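5,10-methylenetetrahydromethanopterin reductase (Methanopyrus kandleri, PDB 1EZW) catalyses the reversible, coenzyme F420-dependent reduction of methylene-tetrahydromethanopterin to methyl-tetrahydromethanopterin, a step of methanogenesis from carbon dioxide. Local coordinates at residues I138-Y141 against P146-Y149; A101-D104 against P109-C112. One frame throughout, in Å; residues are numbered along the deposited sequence. Where two conformers were deposited one is given.

Interaction 1: residues I138-Y141 against P146-Y149; sequences IYQY and PVEY
Q140 reaches from near the end of helix 127-142 of the TIM barrel to the backbone of E148, in the loop that follows. Its CG lies beside the backbone N (chi1 -75°), and the chain runs on extended, carrying the amide to the loop. E148 N donates to Q140 OE1 at 2.9 Å, with a fairly straight N-H...O angle of 162°. Q140 NE2 gives a longer bond of 3.3 Å to E148 O. The acceptor lies in the plane of the Q140 amide, but the NE2 donor stands above the carbonyl plane of E148. V147 packs alongside. Its CG1 sits 4.0 Å from Q140 CB, and its CG2 is 3.6 Å from Y141 N. Y149 lies near the nitrogen end of the amide: Q140 NE2 is 3.9 Å from Y149 CD1, with the planes 75° apart. The Y141 ring turns off to helix 73-86, and its hydroxyl bonds to Y40 O of the second subunit. With an alanine here, E148 N and E148 O would probably lose these partners, and a gap would open beside V147 CG1. A glutamine amide thus clasps both backbone polar groups of one residue, its C=O taking the N-H of E148 and its N-H the C=O.

Interaction 2: residues A101-D104 against P109-C112; sequences ATFD and PFPC
F103 packs against P109, F110 and C112, joining the short helix 100-106 to the loop that follows it. In this TIM barrel the helix comes after strand 93-95, and the loop leads on toward helix 127-142. P109 meets F103 through its backbone. P109 O lies in the plane of the F103 ring, at its edge, 3.5 Å from CD2. The CB of P109 points away from the helix, and the side chain packs on I114 and on P119 of the second subunit.

F110 comes next and makes an offset edge-to-face (T-shaped) pair with F103. The edge of F110 is turned to the face of F103. The planes stand at 84° and the centroids are 5.9 Å apart. F110 has its CG anti to the backbone N (chi1 -171°), which places its CD1 beside the F103 ring. The closest carbons of the two rings are F103 CD2 and F110 CD1, at 3.9 Å. The two CB atoms, F103 CB and F110 CB, also meet, at 4.0 Å.

The carbonyl of F110 is tied to the helix through water. One water molecule donates to F110 O and to D104 OD1, so it bridges loop and helix where no direct hydrogen bond joins the two segments. The other carboxylate oxygen, D104 OD2, forms a salt bridge with K100. The peptide bond between F110 and P111 is cis. C112 then brings the chain back to F103. Its CB reaches the edge of the ring, in the ring plane, 3.8 Å from F103 CE2.

Overall arrangement
Both contacts join a helix to the loop directly after it, and interaction 2 comes wholly before interaction 1 along the sequence. Helices 100-106 and 127-142 are successive, with the loop from 109-112 leading to the second. The contact centres are about 27 Å apart and the nearest atoms about 14 Å apart, so the two do not touch. Interaction 1 is the more peripheral: its centre is about 24 Å from the centre of the chain, against about 17 Å for interaction 2. One relies on amide-to-backbone hydrogen bonds, the other on aromatic packing and a water. Each has a residue, Y141 or P109, meeting the second subunit. Neither includes T56 or S57 of the magnesium site.

Interaction 1: residues I138-Y141 against P146-Y149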
loop_
_atom_site.group_PDB
_atom_site.type_symbol
_atom_site.label_atom_id
_atom_site.label_comp_id
_atom_site.label_asym_id
_atom_site.label_seq_id
_atom_site.Cartn_x
_atom_site.Cartn_y
_atom_site.Cartn_z
ATOM N N ILE A 138 -25.952 2.776 -11.372
ATOM C CA ILE A 138 -24.625 3.231 -10.985
ATOM C C ILE A 138 -24.511 4.727 -10.913
ATOM O O ILE A 138 -23.977 5.255 -9.943
ATOM C CB ILE A 138 -23.556 2.664 -11.964
ATOM C CG1 ILE A 138 -23.492 1.142 -11.807
ATOM C CG2 ILE A 138 -22.197 3.348 -11.700
ATOM C CD1 ILE A 138 -22.532 0.486 -12.853
ATOM N N TYR A 139 -25.016 5.453 -11.919
ATOM C CA TYR A 139 -24.852 6.891 -11.888
ATOM C C TYR A 139 -25.748 7.572 -10.864
ATOM O O TYR A 139 -25.359 8.592 -10.309
ATOM C CB TYR A 139 -24.969 7.459 -13.317
ATOM C CG TYR A 139 -23.642 7.147 -14.025
ATOM C CD1 TYR A 139 -23.418 5.896 -14.616
ATOM C CD2 TYR A 139 -22.601 8.073 -13.990
ATOM C CE1 TYR A 139 -22.158 5.556 -15.173
ATOM C CE2 TYR A 139 -21.322 7.758 -14.544
ATOM C CZ TYR A 139 -21.123 6.503 -15.123
ATOM O OH TYR A 139 -19.898 6.161 -15.652
ATOM N N GLN A 140 -26.926 7.005 -10.585
ATOM C CA GLN A 140 -27.710 7.567 -9.485
ATOM C C GLN A 140 -26.905 7.429 -8.181
ATOM O O GLN A 140 -26.896 8.347 -7.355
ATOM C CB GLN A 140 -29.052 6.867 -9.286
ATOM C CG GLN A 140 -30.110 7.242 -10.364
ATOM C CD GLN A 140 -31.475 6.722 -9.962
ATOM O OE1 GLN A 140 -31.800 6.718 -8.772
ATOM N NE2 GLN A 140 -32.310 6.334 -10.956
ATOM N N TYR A 141 -26.214 6.299 -8.016
ATOM C CA TYR A 141 -25.395 6.037 -6.821
ATOM C C TYR A 141 -24.232 7.042 -6.750
ATOM O O TYR A 141 -23.958 7.635 -5.708
ATOM C CB TYR A 141 -24.871 4.593 -6.907
ATOM C CG TYR A 141 -24.108 4.119 -5.683
ATOM C CD1 TYR A 141 -24.708 3.301 -4.738
ATOM C CD2 TYR A 141 -22.782 4.508 -5.479
ATOM C CE1 TYR A 141 -24.001 2.857 -3.588
ATOM C CE2 TYR A 141 -22.066 4.073 -4.344
ATOM C CZ TYR A 141 -22.677 3.251 -3.410
ATOM O OH TYR A 141 -21.963 2.753 -2.312
ATOM N N PRO A 146 -30.641 9.360 -3.140
ATOM C CA PRO A 146 -30.933 7.934 -3.031
ATOM C C PRO A 146 -31.220 7.333 -4.408
ATOM O O PRO A 146 -31.780 7.993 -5.301
ATOM C CB PRO A 146 -32.169 7.903 -2.130
ATOM C CG PRO A 146 -32.859 9.203 -2.563
ATOM C CD PRO A 146 -31.684 10.140 -2.447
ATOM N N VAL A 147 -30.818 6.090 -4.599
ATOM C CA VAL A 147 -31.110 5.462 -5.862
ATOM C C VAL A 147 -32.563 4.970 -5.799
ATOM O O VAL A 147 -32.953 4.335 -4.846
ATOM C CB VAL A 147 -30.222 4.253 -6.097
ATOM C CG1 VAL A 147 -30.596 3.623 -7.420
ATOM C CG2 VAL A 147 -28.747 4.667 -6.033
ATOM N N GLU A 148 -33.361 5.310 -6.804
ATOM C CA GLU A 148 -34.747 4.861 -6.871
ATOM C C GLU A 148 -34.930 4.541 -8.319
ATOM O O GLU A 148 -34.934 5.435 -9.171
ATOM C CB GLU A 148 -35.706 5.962 -6.420
ATOM C CG GLU A 148 -35.645 6.202 -4.912
ATOM C CD GLU A 148 -36.643 7.260 -4.439
ATOM O OE1 GLU A 148 -37.349 7.015 -3.435
ATOM O OE2 GLU A 148 -36.706 8.333 -5.067
ATOM N N TYR A 149 -35.032 3.265 -8.606
ATOM C CA TYR A 149 -35.154 2.857 -9.988
ATOM C C TYR A 149 -35.963 1.594 -10.153
ATOM O O TYR A 149 -35.721 0.584 -9.501
ATOM C CB TYR A 149 -33.747 2.653 -10.599
ATOM C CG TYR A 149 -33.804 2.428 -12.080
ATOM C CD1 TYR A 149 -34.015 3.487 -12.942
ATOM C CD2 TYR A 149 -33.735 1.142 -12.611
ATOM C CE1 TYR A 149 -34.154 3.282 -14.323
ATOM C CE2 TYR A 149 -33.871 0.918 -13.986
ATOM C CZ TYR A 149 -34.078 1.994 -14.832
ATOM O OH TYR A 149 -34.184 1.806 -16.192
#

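Interaction 2: residues A101-D104 against P109-C112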
loop_
_atom_site.group_PDB
_atom_site.type_symbol
_atom_site.label_atom_id
_atom_site.label_comp_id
_atom_site.label_asym_id
_atom_site.label_seq_id
_atom_site.Cartn_x
_atom_site.Cartn_y
_atom_site.Cartn_z
ATOM N N ALA A 101 -18.292 -18.676 -21.914
ATOM C CA ALA A 101 -17.431 -19.667 -21.274
ATOM C C ALA A 101 -17.524 -19.564 -19.765
ATOM O O ALA A 101 -17.658 -20.576 -19.067
ATOM C CB ALA A 101 -15.975 -19.497 -21.746
ATOM N N THR A 102 -17.488 -18.333 -19.267
ATOM C CA THR A 102 -17.547 -18.147 -17.813
ATOM C C THR A 102 -18.935 -18.397 -17.233
ATOM O O THR A 102 -19.057 -19.075 -16.204
ATOM C CB THR A 102 -17.047 -16.734 -17.416
ATOM O OG1 THR A 102 -15.761 -16.514 -18.017
ATOM C CG2 THR A 102 -16.877 -16.643 -15.874
ATOM N N PHE A 103 -19.982 -17.873 -17.871
ATOM C CA PHE A 103 -21.333 -18.112 -17.363
ATOM C C PHE A 103 -21.693 -19.597 -17.381
ATOM O O PHE A 103 -22.290 -20.101 -16.427
ATOM C CB PHE A 103 -22.349 -17.254 -18.124
ATOM C CG PHE A 103 -22.498 -15.863 -17.565
ATOM C CD1 PHE A 103 -21.403 -15.183 -16.998
ATOM C CD2 PHE A 103 -23.723 -15.212 -17.627
ATOM C CE1 PHE A 103 -21.540 -13.882 -16.511
ATOM C CE2 PHE A 103 -23.872 -13.913 -17.137
ATOM C CZ PHE A 103 -22.781 -13.243 -16.579
ATOM N N ASP A 104 -21.279 -20.338 -18.419
ATOM C CA ASP A 104 -21.581 -21.774 -18.395
ATOM C C ASP A 104 -20.954 -22.441 -17.155
ATOM O O ASP A 104 -21.595 -23.273 -16.472
ATOM C CB ASP A 104 -21.070 -22.474 -19.673
ATOM C CG ASP A 104 -21.906 -22.135 -20.907
ATOM O OD1 ASP A 104 -23.042 -21.657 -20.756
ATOM O OD2 ASP A 104 -21.420 -22.373 -22.042
ATOM N N PRO A 109 -27.293 -18.885 -17.355
ATOM C CA PRO A 109 -27.527 -19.016 -18.790
ATOM C C PRO A 109 -26.802 -17.914 -19.561
ATOM O O PRO A 109 -26.474 -16.845 -19.011
ATOM C CB PRO A 109 -29.055 -18.910 -18.889
ATOM C CG PRO A 109 -29.390 -17.897 -17.792
ATOM C CD PRO A 109 -28.520 -18.473 -16.645
ATOM N N PHE A 110 -26.504 -18.171 -20.833
ATOM C CA PHE A 110 -25.869 -17.135 -21.629
ATOM C C PHE A 110 -26.322 -17.252 -23.074
ATOM O O PHE A 110 -26.227 -18.314 -23.654
ATOM C CB PHE A 110 -24.348 -17.235 -21.639
ATOM C CG PHE A 110 -23.702 -16.042 -22.280
ATOM C CD1 PHE A 110 -23.523 -14.865 -21.551
ATOM C CD2 PHE A 110 -23.359 -16.055 -23.637
ATOM C CE1 PHE A 110 -23.016 -13.717 -22.162
ATOM C CE2 PHE A 110 -22.847 -14.907 -24.254
ATOM C CZ PHE A 110 -22.675 -13.735 -23.510
ATOM N N PRO A 111 -26.856 -16.168 -23.648
ATOM C CA PRO A 111 -27.090 -14.878 -22.994
ATOM C C PRO A 111 -27.938 -15.020 -21.738
ATOM O O PRO A 111 -28.793 -15.915 -21.641
ATOM C CB PRO A 111 -27.793 -14.067 -24.087
ATOM C CG PRO A 111 -28.400 -15.174 -24.999
ATOM C CD PRO A 111 -27.224 -16.085 -25.071
ATOM N N CYS A 112 -27.689 -14.148 -20.765
ATOM C CA CYS A 112 -28.443 -14.188 -19.528
ATOM C C CYS A 112 -29.581 -13.180 -19.625
ATOM O O CYS A 112 -29.358 -11.963 -19.662
ATOM C CB CYS A 112 -27.530 -13.859 -18.332
ATOM S SG CYS A 112 -28.379 -14.050 -16.770
HETATM O O HOH W 1 -24.759 -20.657 -23.063
#